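Local atomic coordinates of flavoprotein (PDB entry 5V8S), a protein that probably works as an electron-transferring oxidoreductase, pairing a di-iron centre in a metallo-beta-lactamase-like domain with a flavodoxin-like domain expected to bind FMN. Residues A[50-55]-A[237-243]; A[94-100]-A[163-169]; A[118-123]-A[135-141]; A[180-185]-A[208-214]. The protein carries 1 engineered substitution. All coordinates share one frame; numbering follows the deposited sequence.

Contacts 1, 2 and 4 supply five of the seven residues around the mu-oxo-diiron: His97, Glu99 and His163 (contact 2) bind one iron, His240 (contact 1) binds the other, and Asp180 (contact 4) spans both. The centres of contacts 1 and 4 lie about 11 Å apart, and His240 O of contact 1 probably accepts a hydrogen bond from Gly184 N of contact 4 at 3.3 Å. Contact 2 lies about 14 Å from each of these, centre to centre. Contact 3 sits outside the site, at the edge of the seven-stranded sheet, with its centre about 11 Å from that of contact 2; Ser122 OG reaches Asp166 O there at 2.8 Å.

Contact 1 of 4, residues A[50-55]-A[237-243]; sequences ISYNAY and LPGHGLI. With FEO (mu-oxo-diiron), chain C.
Ser51, Ile50 and Tyr52 meet the imidazole of His240, one over a face and two at its edge. The rim is gripped first: His240 ND1 donates to Ser51 O over 2.8 Å, with an N-H...O angle of 162° and the oxygen in the ring plane. NE2 of the same ring binds the iron FE2 at 2.2 Å, so the ring's rotation is fixed from two sides. Over one imidazole face comes Ile50 CD1, 3.8 Å from the ring centroid and displaced toward the rim, a CH-pi contact made possible by an extended side chain (chi1 -168°). Tyr52 approaches rim to rim, CD1 to His240 CE1 at 3.6 Å with the planes at 76°, while its hydroxyl bonds to Asp34.

Further along strand 50-59, Asn53 points at segment 237-243 and spends both N-H groups of ND2 on Gly241 O (2.9 Å) and Pro238 O (3.1 Å). Tyr55 OH reaches Pro238 O as well, at 2.8 Å, from the opposite face of that carbonyl, and the Tyr55 ring crosses the Leu237 side chain. Ser51 OG accepts from Gly241 N at 2.9 Å and donates to Asn53 OD1, which sets the orientation of the amide.

The contact thus joins one strand from each sheet of the metallo-beta-lactamase fold. With ND1 as donor and NE2 left for the metal, the tautomer of His240 is defined. Asp180, Asp101 and Asp102 share its iron, and the ND1 bond to a backbone carbonyl would tend to make NE2 a stronger ligand donor to the iron.

Contact 2 of 4, residues A[94-100]-A[163-169]; sequences IVNHTEP and HWPDTMV. With FEO (mu-oxo-diiron), chain C.
His97 and Glu99 meet His163 at the iron FE1, where coordination dominates: His97 NE2 and His163 NE2 lie at 2.2 Å from the metal and Glu99 OE1 at 2.1 Å. Asp180 and a water share this iron. Glu99 OE2 bonds to Tyr276 of the second subunit.

Hydrogen bonds through Asp166 form a second shell. Asp166 OD1 offers its syn lone pair to His97 ND1 at 3.0 Å, nearly straight at 167° and in the imidazole plane. Its other oxygen, OD2, accepts from Thr98 N and, at 2.8 Å, from Thr98 OG1, the two donors lying on opposite faces of the carboxylate. Separately, on the backbone, Met168 N bonds to Asn96 O.

Ring packing completes the contact. The edge of His97 is directed at the Trp164 face in an offset edge-to-face pair, CE1 to CD2 3.5 Å with planes at 75°. Glu99 CB adds a CH-pi contact, 4.0 Å from the centroid of the six-membered ring. Trp363 of the second subunit makes a further edge-to-face pair with Trp164.

Asp166, a second-shell residue held by three donors, in turn orients the iron ligand His97 and would be expected to polarise its imidazole toward the metal.

Contact 3 of 4, residues A[118-123]-A[135-141]; sequences EIIASN and IKDVTVV
Ile119 and Ile135 touch methyl to methyl, CD1 to CG2 at 3.8 Å, their side chains crossing at about a right angle. On the same face of the sheet, the two branches of Val138 fit against different neighbours. CG1, turned anti to the backbone N (chi1 174°), settles against the small Ala121, 4.0 Å from its CB, while CG2 faces Ile119 CG2. Val140 projects farther along this face, its CG1 lying 3.7 Å from Asn123 N where helix 123-133 starts. Lys126 and Leu129 of that helix pack over Val138, and Leu110 of helix 106-113 packs against both Ile119 and Ile135.

This is a beta-alpha-beta unit: strand 118-121, helix 123-133 and strand 138-140, the last being the outermost strand of its sheet. The short strand axes run in the same general sense, twisted 41° apart. Three backbone bonds set the parallel register: Thr139 N to Ile119 O at 2.7 Å, Ala121 N to Thr139 O at 3.1 Å and Val141 N to Ala121 O at 3.0 Å. Ser122 begins the helix as N-cap, its OG bonded to Gly125 N and also to Asp166 O.

On the face bearing Ile120 and Thr139, the CG2 methyl of Ile120 meets both methyls of Val141, coming to 3.5 Å from CG1 with CG2 a little farther off. These side chains cross at about a right angle, and Phe156 of strand 152-158 lies against both residues. At the upstream end Glu118 CG rests against Thr139 OG1. One water there accepts from Ile119 N, donates to Asp137 O and bonds with Thr139 OG1; a second links Val141 O to Asn123 N.

Contact 4 of 4, residues A[180-185]-A[208-214]; sequences DVGGGY and KYIVTVI. With FEO (mu-oxo-diiron), chain C.
The di-iron site opens this contact, for Asp180, whose carboxylate bridges the two metals, lies beside Tyr209 of helix 196-214. Asp180 OD2 stands 2.1 Å from FE1 and OD1 binds FE2. The Tyr209 ring is turned 78° to the carboxylate plane with OH 3.1 Å from Asp180 CG; the angle to OD1 is too poor for a hydrogen bond. That hydroxyl instead bonds, at 2.9 Å, to the water on FE2, so the phenol belongs to the second shell.

Tyr209 is sent off its helix with CG anti to the backbone N (chi1 178°), into the loop whose type II turn runs from Asp180 to Gly183. Gly184 N lies over one face of the ring and Val213 CB of the same helix over the other; Gly183 O approaches CD2 of Tyr209 at 3.3 Å.

Tyr185 lies against the helix with its ring face toward Tyr209. The Tyr209 edge points at that face, edge-to-face with planes at 79° and Tyr209 CD1 3.9 Å from Tyr185 CE1. At the far end of the ring, Tyr185 OH donates to Thr212 OG1 at 2.8 Å, and Thr212 OG1 in turn donates a hydrogen bond to Lys208 O at 2.8 Å. Val213 CG2 touches the same tyrosine oxygen.

Contact 1 of 4, residues A[50-55]-A[237-243]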
# COMPACT_ATOMS: atom_id res chain seq x y z
N ILE A 50 -5.86 -5.31 19.30
CA ILE A 50 -7.12 -4.68 19.67
C ILE A 50 -7.89 -5.68 20.51
O ILE A 50 -7.79 -6.89 20.31
CB ILE A 50 -7.91 -4.25 18.41
CG1 ILE A 50 -9.09 -3.35 18.80
CG2 ILE A 50 -8.36 -5.48 17.60
CD1 ILE A 50 -9.93 -2.86 17.60
N SER A 51 -8.65 -5.17 21.48
CA SER A 51 -9.52 -6.03 22.27
C SER A 51 -10.94 -5.95 21.74
O SER A 51 -11.34 -4.98 21.10
CB SER A 51 -9.48 -5.67 23.76
OG SER A 51 -10.25 -4.51 24.06
N TYR A 52 -11.72 -6.99 22.04
CA TYR A 52 -13.17 -6.98 21.84
C TYR A 52 -13.80 -7.11 23.22
O TYR A 52 -13.50 -8.06 23.97
CB TYR A 52 -13.67 -8.10 20.90
CG TYR A 52 -12.83 -8.17 19.65
CD1 TYR A 52 -12.74 -7.09 18.80
CD2 TYR A 52 -12.08 -9.29 19.39
CE1 TYR A 52 -11.91 -7.10 17.68
CE2 TYR A 52 -11.24 -9.34 18.25
CZ TYR A 52 -11.16 -8.23 17.41
OH TYR A 52 -10.32 -8.21 16.29
N ASN A 53 -14.68 -6.16 23.56
CA ASN A 53 -15.25 -6.07 24.90
C ASN A 53 -16.76 -6.24 24.81
O ASN A 53 -17.41 -5.47 24.10
CB ASN A 53 -15.00 -4.70 25.54
CG ASN A 53 -13.53 -4.29 25.57
OD1 ASN A 53 -12.61 -5.13 25.50
ND2 ASN A 53 -13.29 -2.99 25.68
N ALA A 54 -17.30 -7.21 25.52
CA ALA A 54 -18.74 -7.38 25.68
C ALA A 54 -19.07 -7.26 27.15
O ALA A 54 -18.19 -7.35 28.00
CB ALA A 54 -19.17 -8.74 25.14
N TYR A 55 -20.36 -7.06 27.46
CA TYR A 55 -20.76 -6.80 28.83
C TYR A 55 -21.99 -7.62 29.18
O TYR A 55 -22.84 -7.87 28.31
CB TYR A 55 -21.06 -5.31 29.06
CG TYR A 55 -19.85 -4.45 28.76
CD1 TYR A 55 -19.60 -4.01 27.46
CD2 TYR A 55 -18.94 -4.13 29.74
CE1 TYR A 55 -18.47 -3.26 27.16
CE2 TYR A 55 -17.81 -3.38 29.45
CZ TYR A 55 -17.58 -2.94 28.17
OH TYR A 55 -16.46 -2.19 27.93
N LEU A 237 -18.06 2.59 28.69
CA LEU A 237 -17.68 1.19 28.53
C LEU A 237 -17.73 0.88 27.03
O LEU A 237 -18.80 0.54 26.49
CB LEU A 237 -18.66 0.28 29.27
CG LEU A 237 -18.45 0.09 30.79
CD1 LEU A 237 -18.24 1.40 31.52
CD2 LEU A 237 -19.60 -0.70 31.37
N PRO A 238 -16.61 1.02 26.33
CA PRO A 238 -16.60 0.80 24.87
C PRO A 238 -16.32 -0.63 24.48
O PRO A 238 -15.97 -1.47 25.31
CB PRO A 238 -15.46 1.70 24.40
CG PRO A 238 -14.46 1.56 25.54
CD PRO A 238 -15.28 1.38 26.83
N GLY A 239 -16.40 -0.89 23.17
CA GLY A 239 -16.19 -2.21 22.62
C GLY A 239 -14.76 -2.59 22.37
O GLY A 239 -14.49 -3.76 22.09
N HIS A 240 -13.85 -1.64 22.43
CA HIS A 240 -12.43 -1.89 22.19
C HIS A 240 -11.62 -1.04 23.15
O HIS A 240 -11.89 0.15 23.29
CB HIS A 240 -12.02 -1.48 20.77
CG HIS A 240 -12.88 -2.07 19.69
ND1 HIS A 240 -12.90 -3.42 19.39
CD2 HIS A 240 -13.75 -1.49 18.83
CE1 HIS A 240 -13.74 -3.64 18.40
NE2 HIS A 240 -14.26 -2.48 18.04
N GLY A 241 -10.61 -1.64 23.77
CA GLY A 241 -9.68 -0.90 24.62
C GLY A 241 -10.16 -0.73 26.05
O GLY A 241 -10.90 -1.55 26.59
N LEU A 242 -9.70 0.35 26.67
CA LEU A 242 -9.93 0.60 28.08
C LEU A 242 -11.38 1.01 28.36
O LEU A 242 -12.04 1.66 27.55
CB LEU A 242 -9.03 1.74 28.53
CG LEU A 242 -7.55 1.47 28.76
CD1 LEU A 242 -6.97 2.67 29.48
CD2 LEU A 242 -7.30 0.18 29.56
N ILE A 243 -11.82 0.66 29.57
CA ILE A 243 -13.05 1.17 30.17
C ILE A 243 -12.69 2.41 30.96
O ILE A 243 -11.61 2.47 31.57
CB ILE A 243 -13.65 0.09 31.08
CG1 ILE A 243 -14.10 -1.10 30.25
CG2 ILE A 243 -14.79 0.64 31.94
CD1 ILE A 243 -14.18 -2.36 31.04
FE1 FEO C . -17.18 -0.93 13.71
FE2 FEO C . -15.74 -2.40 16.43
O FEO C . -16.76 -2.36 14.85
O HOH W 1 -14.98 -0.87 13.56
O HOH W 2 -14.17 -1.18 15.32

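Contact 2 of 4, residues A[94-100]-A[163-169]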
# COMPACT_ATOMS: atom_id res chain seq x y z
N ILE A 94 -28.36 -6.68 23.54
CA ILE A 94 -28.34 -5.35 22.94
C ILE A 94 -27.19 -5.30 21.94
O ILE A 94 -26.04 -5.62 22.28
CB ILE A 94 -28.18 -4.24 24.00
CG1 ILE A 94 -29.42 -4.23 24.91
CG2 ILE A 94 -28.00 -2.88 23.31
CD1 ILE A 94 -29.35 -3.20 26.06
N VAL A 95 -27.50 -4.92 20.72
CA VAL A 95 -26.53 -4.82 19.63
C VAL A 95 -26.42 -3.35 19.27
O VAL A 95 -27.24 -2.81 18.51
CB VAL A 95 -26.95 -5.69 18.44
CG1 VAL A 95 -25.92 -5.57 17.32
CG2 VAL A 95 -27.09 -7.13 18.88
N ASN A 96 -25.39 -2.67 19.79
CA ASN A 96 -25.19 -1.26 19.51
C ASN A 96 -24.71 -1.03 18.07
O ASN A 96 -24.90 0.06 17.54
CB ASN A 96 -24.14 -0.70 20.47
CG ASN A 96 -24.67 -0.54 21.89
OD1 ASN A 96 -25.70 0.10 22.11
ND2 ASN A 96 -23.95 -1.11 22.87
N HIS A 97 -24.11 -2.04 17.44
CA HIS A 97 -23.44 -1.94 16.15
C HIS A 97 -23.21 -3.37 15.70
O HIS A 97 -22.85 -4.23 16.50
CB HIS A 97 -22.11 -1.19 16.38
CG HIS A 97 -21.17 -1.07 15.21
ND1 HIS A 97 -21.53 -0.63 13.94
CD2 HIS A 97 -19.83 -1.24 15.17
CE1 HIS A 97 -20.45 -0.58 13.18
NE2 HIS A 97 -19.41 -0.94 13.90
N THR A 98 -23.48 -3.63 14.42
CA THR A 98 -23.57 -4.99 13.92
C THR A 98 -22.30 -5.48 13.24
O THR A 98 -22.30 -6.61 12.74
CB THR A 98 -24.73 -5.12 12.93
OG1 THR A 98 -24.46 -4.31 11.78
CG2 THR A 98 -26.04 -4.69 13.58
N GLU A 99 -21.25 -4.68 13.17
CA GLU A 99 -20.07 -5.11 12.43
C GLU A 99 -19.53 -6.40 13.06
O GLU A 99 -19.56 -6.55 14.28
CB GLU A 99 -18.99 -4.02 12.46
CG GLU A 99 -17.79 -4.31 11.59
CD GLU A 99 -16.83 -3.16 11.51
OE1 GLU A 99 -17.17 -2.05 11.92
OE2 GLU A 99 -15.71 -3.37 10.98
N PRO A 100 -19.03 -7.35 12.26
CA PRO A 100 -18.71 -8.67 12.84
C PRO A 100 -17.58 -8.72 13.84
O PRO A 100 -17.42 -9.76 14.48
CB PRO A 100 -18.43 -9.53 11.61
CG PRO A 100 -19.28 -8.93 10.56
CD PRO A 100 -19.24 -7.46 10.80
N HIS A 163 -19.30 4.22 13.15
CA HIS A 163 -18.94 4.73 11.81
C HIS A 163 -19.88 4.16 10.75
O HIS A 163 -19.62 4.28 9.57
CB HIS A 163 -17.50 4.33 11.50
CG HIS A 163 -17.27 2.87 11.66
ND1 HIS A 163 -17.22 1.98 10.61
CD2 HIS A 163 -17.21 2.12 12.79
CE1 HIS A 163 -17.07 0.76 11.08
NE2 HIS A 163 -17.07 0.82 12.40
N TRP A 164 -20.99 3.54 11.17
CA TRP A 164 -21.99 2.96 10.27
C TRP A 164 -23.35 3.57 10.57
O TRP A 164 -23.56 4.12 11.65
CB TRP A 164 -22.11 1.45 10.49
CG TRP A 164 -21.07 0.59 9.79
CD1 TRP A 164 -19.96 1.00 9.08
CD2 TRP A 164 -21.08 -0.84 9.72
NE1 TRP A 164 -19.30 -0.10 8.59
CE2 TRP A 164 -19.98 -1.24 8.95
CE3 TRP A 164 -21.94 -1.82 10.21
CZ2 TRP A 164 -19.69 -2.57 8.69
CZ3 TRP A 164 -21.66 -3.15 9.95
CH2 TRP A 164 -20.54 -3.51 9.19
N PRO A 165 -24.32 3.45 9.65
CA PRO A 165 -25.65 4.02 9.91
C PRO A 165 -26.40 3.33 11.04
O PRO A 165 -27.44 3.85 11.48
CB PRO A 165 -26.39 3.83 8.57
CG PRO A 165 -25.64 2.75 7.87
CD PRO A 165 -24.21 2.91 8.28
N ASP A 166 -25.92 2.18 11.51
CA ASP A 166 -26.62 1.45 12.56
C ASP A 166 -26.20 1.84 13.97
O ASP A 166 -26.80 1.34 14.92
CB ASP A 166 -26.43 -0.07 12.39
CG ASP A 166 -24.99 -0.54 12.66
OD1 ASP A 166 -24.07 0.31 12.74
OD2 ASP A 166 -24.80 -1.77 12.79
N THR A 167 -25.21 2.71 14.13
CA THR A 167 -24.57 2.85 15.43
C THR A 167 -25.46 3.60 16.42
O THR A 167 -26.08 4.62 16.09
CB THR A 167 -23.20 3.52 15.29
OG1 THR A 167 -23.30 4.78 14.62
CG2 THR A 167 -22.34 2.69 14.46
N MET A 168 -25.53 3.06 17.63
CA MET A 168 -26.21 3.69 18.74
C MET A 168 -25.40 3.43 20.00
O MET A 168 -24.46 2.63 20.01
CB MET A 168 -27.63 3.12 18.91
CG MET A 168 -27.68 1.68 19.32
SD MET A 168 -29.39 1.18 19.68
CE MET A 168 -29.09 -0.42 20.40
N VAL A 169 -25.76 4.12 21.07
CA VAL A 169 -25.16 3.88 22.37
C VAL A 169 -26.29 3.63 23.36
O VAL A 169 -27.41 4.11 23.18
CB VAL A 169 -24.24 5.04 22.82
CG1 VAL A 169 -23.08 5.23 21.84
CG2 VAL A 169 -25.02 6.32 22.93
FE1 FEO C . -17.18 -0.93 13.71
FE2 FEO C . -15.74 -2.40 16.43
O FEO C . -16.76 -2.36 14.85
O HOH W 3 -27.82 -1.27 16.27
O HOH W 1 -14.98 -0.87 13.56
O HOH W 2 -14.17 -1.18 15.32

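Contact 3 of 4, residues A[118-123]-A[135-141]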
# COMPACT_ATOMS: atom_id res chain seq x y z
N GLU A 118 -34.99 -11.26 23.57
CA GLU A 118 -35.24 -9.95 22.98
C GLU A 118 -33.91 -9.38 22.49
O GLU A 118 -33.01 -9.10 23.30
CB GLU A 118 -35.90 -9.02 23.98
CG GLU A 118 -36.24 -7.68 23.40
CD GLU A 118 -37.09 -6.85 24.35
OE1 GLU A 118 -38.31 -7.08 24.43
OE2 GLU A 118 -36.51 -5.97 25.02
N ILE A 119 -33.77 -9.22 21.17
CA ILE A 119 -32.58 -8.63 20.56
C ILE A 119 -32.92 -7.18 20.23
O ILE A 119 -33.86 -6.91 19.47
CB ILE A 119 -32.17 -9.40 19.29
CG1 ILE A 119 -31.93 -10.87 19.63
CG2 ILE A 119 -30.93 -8.76 18.65
CD1 ILE A 119 -31.59 -11.77 18.42
N ILE A 120 -32.16 -6.23 20.78
CA ILE A 120 -32.43 -4.81 20.60
C ILE A 120 -31.36 -4.20 19.69
O ILE A 120 -30.16 -4.38 19.93
CB ILE A 120 -32.47 -4.07 21.95
CG1 ILE A 120 -33.64 -4.59 22.78
CG2 ILE A 120 -32.57 -2.56 21.74
CD1 ILE A 120 -33.58 -4.17 24.21
N ALA A 121 -31.80 -3.45 18.68
CA ALA A 121 -30.88 -2.79 17.77
C ALA A 121 -31.56 -1.56 17.18
O ALA A 121 -32.77 -1.37 17.33
CB ALA A 121 -30.44 -3.74 16.65
N SER A 122 -30.79 -0.75 16.48
CA SER A 122 -31.37 0.35 15.72
C SER A 122 -32.08 -0.18 14.47
O SER A 122 -32.01 -1.37 14.13
CB SER A 122 -30.28 1.32 15.29
OG SER A 122 -29.46 0.72 14.29
N ASN A 123 -32.78 0.71 13.77
CA ASN A 123 -33.48 0.31 12.55
C ASN A 123 -32.51 -0.28 11.53
O ASN A 123 -32.75 -1.35 10.96
CB ASN A 123 -34.22 1.51 11.96
CG ASN A 123 -35.13 1.11 10.84
OD1 ASN A 123 -36.18 0.51 11.07
ND2 ASN A 123 -34.73 1.42 9.62
N ILE A 135 -30.85 -13.27 11.06
CA ILE A 135 -31.57 -13.06 12.32
C ILE A 135 -32.70 -12.07 12.05
O ILE A 135 -32.46 -10.94 11.61
CB ILE A 135 -30.61 -12.54 13.40
CG1 ILE A 135 -29.60 -13.63 13.77
CG2 ILE A 135 -31.36 -12.07 14.62
CD1 ILE A 135 -28.38 -13.12 14.56
N LYS A 136 -33.93 -12.47 12.36
CA LYS A 136 -35.10 -11.70 11.95
C LYS A 136 -35.89 -11.11 13.10
O LYS A 136 -36.46 -10.02 12.94
CB LYS A 136 -36.04 -12.58 11.11
CG LYS A 136 -35.42 -13.01 9.78
CD LYS A 136 -36.44 -13.58 8.82
CE LYS A 136 -35.84 -13.77 7.42
NZ LYS A 136 -35.27 -12.50 6.85
N ASP A 137 -35.94 -11.75 14.26
CA ASP A 137 -36.85 -11.28 15.31
C ASP A 137 -36.08 -10.29 16.18
O ASP A 137 -35.59 -10.60 17.27
CB ASP A 137 -37.47 -12.44 16.07
CG ASP A 137 -38.59 -13.14 15.27
OD1 ASP A 137 -39.19 -12.50 14.38
OD2 ASP A 137 -38.86 -14.33 15.54
N VAL A 138 -36.00 -9.06 15.68
CA VAL A 138 -35.22 -7.99 16.32
C VAL A 138 -36.16 -6.86 16.70
O VAL A 138 -37.00 -6.43 15.90
CB VAL A 138 -34.10 -7.49 15.39
CG1 VAL A 138 -33.39 -6.29 16.01
CG2 VAL A 138 -33.11 -8.59 15.13
N THR A 139 -36.00 -6.35 17.92
CA THR A 139 -36.75 -5.21 18.42
C THR A 139 -35.99 -3.93 18.10
O THR A 139 -34.87 -3.73 18.57
CB THR A 139 -36.91 -5.37 19.93
OG1 THR A 139 -37.69 -6.55 20.20
CG2 THR A 139 -37.59 -4.16 20.55
N VAL A 140 -36.61 -3.05 17.31
CA VAL A 140 -36.00 -1.79 16.91
C VAL A 140 -36.30 -0.73 17.96
O VAL A 140 -37.46 -0.54 18.34
CB VAL A 140 -36.53 -1.34 15.54
CG1 VAL A 140 -36.11 0.09 15.22
CG2 VAL A 140 -36.02 -2.28 14.47
N VAL A 141 -35.26 -0.01 18.39
CA VAL A 141 -35.41 1.14 19.27
C VAL A 141 -35.14 2.41 18.48
O VAL A 141 -34.26 2.44 17.60
CB VAL A 141 -34.49 1.06 20.51
CG1 VAL A 141 -35.00 0.00 21.50
CG2 VAL A 141 -33.04 0.80 20.11
O HOH W 4 -36.43 -9.13 19.72
O HOH W 5 -33.41 3.23 15.08

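Contact 4 of 4, residues A[180-185]-A[208-214]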
# COMPACT_ATOMS: atom_id res chain seq x y z
N ASP A 180 -18.11 1.05 19.41
CA ASP A 180 -16.94 1.68 18.78
C ASP A 180 -16.68 3.09 19.27
O ASP A 180 -15.54 3.57 19.16
CB ASP A 180 -17.07 1.77 17.26
CG ASP A 180 -16.92 0.43 16.55
OD1 ASP A 180 -16.57 -0.57 17.21
OD2 ASP A 180 -17.17 0.37 15.33
N VAL A 181 -17.71 3.77 19.78
CA VAL A 181 -17.57 5.15 20.23
C VAL A 181 -16.78 5.12 21.54
O VAL A 181 -17.25 4.61 22.56
CB VAL A 181 -18.94 5.81 20.41
CG1 VAL A 181 -18.78 7.23 20.93
CG2 VAL A 181 -19.71 5.81 19.09
N GLY A 182 -15.57 5.65 21.52
CA GLY A 182 -14.70 5.61 22.68
C GLY A 182 -13.71 4.47 22.67
O GLY A 182 -12.96 4.32 23.65
N GLY A 183 -13.65 3.70 21.59
CA GLY A 183 -12.68 2.63 21.50
C GLY A 183 -11.29 3.12 21.15
O GLY A 183 -11.07 4.27 20.80
N GLY A 184 -10.35 2.19 21.25
CA GLY A 184 -8.98 2.41 20.82
C GLY A 184 -8.33 1.08 20.52
O GLY A 184 -8.81 0.02 20.94
N TYR A 185 -7.21 1.14 19.78
CA TYR A 185 -6.34 -0.01 19.65
C TYR A 185 -5.50 -0.16 20.92
O TYR A 185 -5.60 0.66 21.84
CB TYR A 185 -5.41 0.17 18.44
CG TYR A 185 -6.09 0.30 17.10
CD1 TYR A 185 -6.98 -0.67 16.64
CD2 TYR A 185 -5.82 1.38 16.27
CE1 TYR A 185 -7.57 -0.56 15.36
CE2 TYR A 185 -6.40 1.50 15.02
CZ TYR A 185 -7.28 0.53 14.56
OH TYR A 185 -7.86 0.63 13.31
N LYS A 208 -5.18 6.83 16.78
CA LYS A 208 -5.01 5.97 15.61
C LYS A 208 -6.32 5.28 15.23
O LYS A 208 -6.66 5.19 14.05
CB LYS A 208 -3.93 4.94 15.93
CG LYS A 208 -3.47 4.09 14.76
CD LYS A 208 -2.39 3.13 15.26
CE LYS A 208 -1.91 2.14 14.25
NZ LYS A 208 -0.84 1.26 14.83
N TYR A 209 -7.05 4.77 16.23
CA TYR A 209 -8.36 4.15 16.02
C TYR A 209 -9.36 5.15 15.45
O TYR A 209 -10.06 4.86 14.48
CB TYR A 209 -8.86 3.57 17.35
CG TYR A 209 -10.23 2.96 17.24
CD1 TYR A 209 -10.38 1.65 16.83
CD2 TYR A 209 -11.38 3.69 17.56
CE1 TYR A 209 -11.64 1.08 16.72
CE2 TYR A 209 -12.62 3.13 17.44
CZ TYR A 209 -12.74 1.83 17.01
OH TYR A 209 -14.00 1.27 16.89
N ILE A 210 -9.45 6.34 16.05
CA ILE A 210 -10.39 7.34 15.57
C ILE A 210 -10.16 7.62 14.09
O ILE A 210 -11.10 7.61 13.29
CB ILE A 210 -10.28 8.64 16.38
CG1 ILE A 210 -10.75 8.44 17.81
CG2 ILE A 210 -11.10 9.73 15.72
CD1 ILE A 210 -10.36 9.59 18.73
N VAL A 211 -8.93 7.93 13.72
CA VAL A 211 -8.68 8.37 12.35
C VAL A 211 -8.94 7.23 11.37
O VAL A 211 -9.64 7.40 10.36
CB VAL A 211 -7.26 8.95 12.19
CG1 VAL A 211 -7.04 9.39 10.73
CG2 VAL A 211 -7.03 10.15 13.13
N THR A 212 -8.40 6.04 11.66
CA THR A 212 -8.51 4.93 10.73
C THR A 212 -9.94 4.42 10.59
O THR A 212 -10.37 4.09 9.48
CB THR A 212 -7.56 3.77 11.06
OG1 THR A 212 -7.81 3.26 12.38
CG2 THR A 212 -6.10 4.20 10.89
N VAL A 213 -10.68 4.33 11.70
CA VAL A 213 -12.02 3.72 11.67
C VAL A 213 -13.12 4.75 11.47
O VAL A 213 -14.06 4.53 10.71
CB VAL A 213 -12.23 2.88 12.95
CG1 VAL A 213 -13.64 2.30 13.01
CG2 VAL A 213 -11.20 1.78 13.03
N ILE A 214 -13.02 5.89 12.17
CA ILE A 214 -14.09 6.88 12.19
C ILE A 214 -13.75 8.14 11.39
O ILE A 214 -14.63 8.99 11.22
CB ILE A 214 -14.45 7.25 13.64
CG1 ILE A 214 -14.47 6.00 14.52
CG2 ILE A 214 -15.80 7.97 13.70
CD1 ILE A 214 -14.75 6.27 15.99
FE1 FEO C . -17.18 -0.93 13.71
FE2 FEO C . -15.74 -2.40 16.43
O FEO C . -16.76 -2.36 14.85
O HOH W 2 -14.17 -1.18 15.32
O HOH W 1 -14.98 -0.87 13.56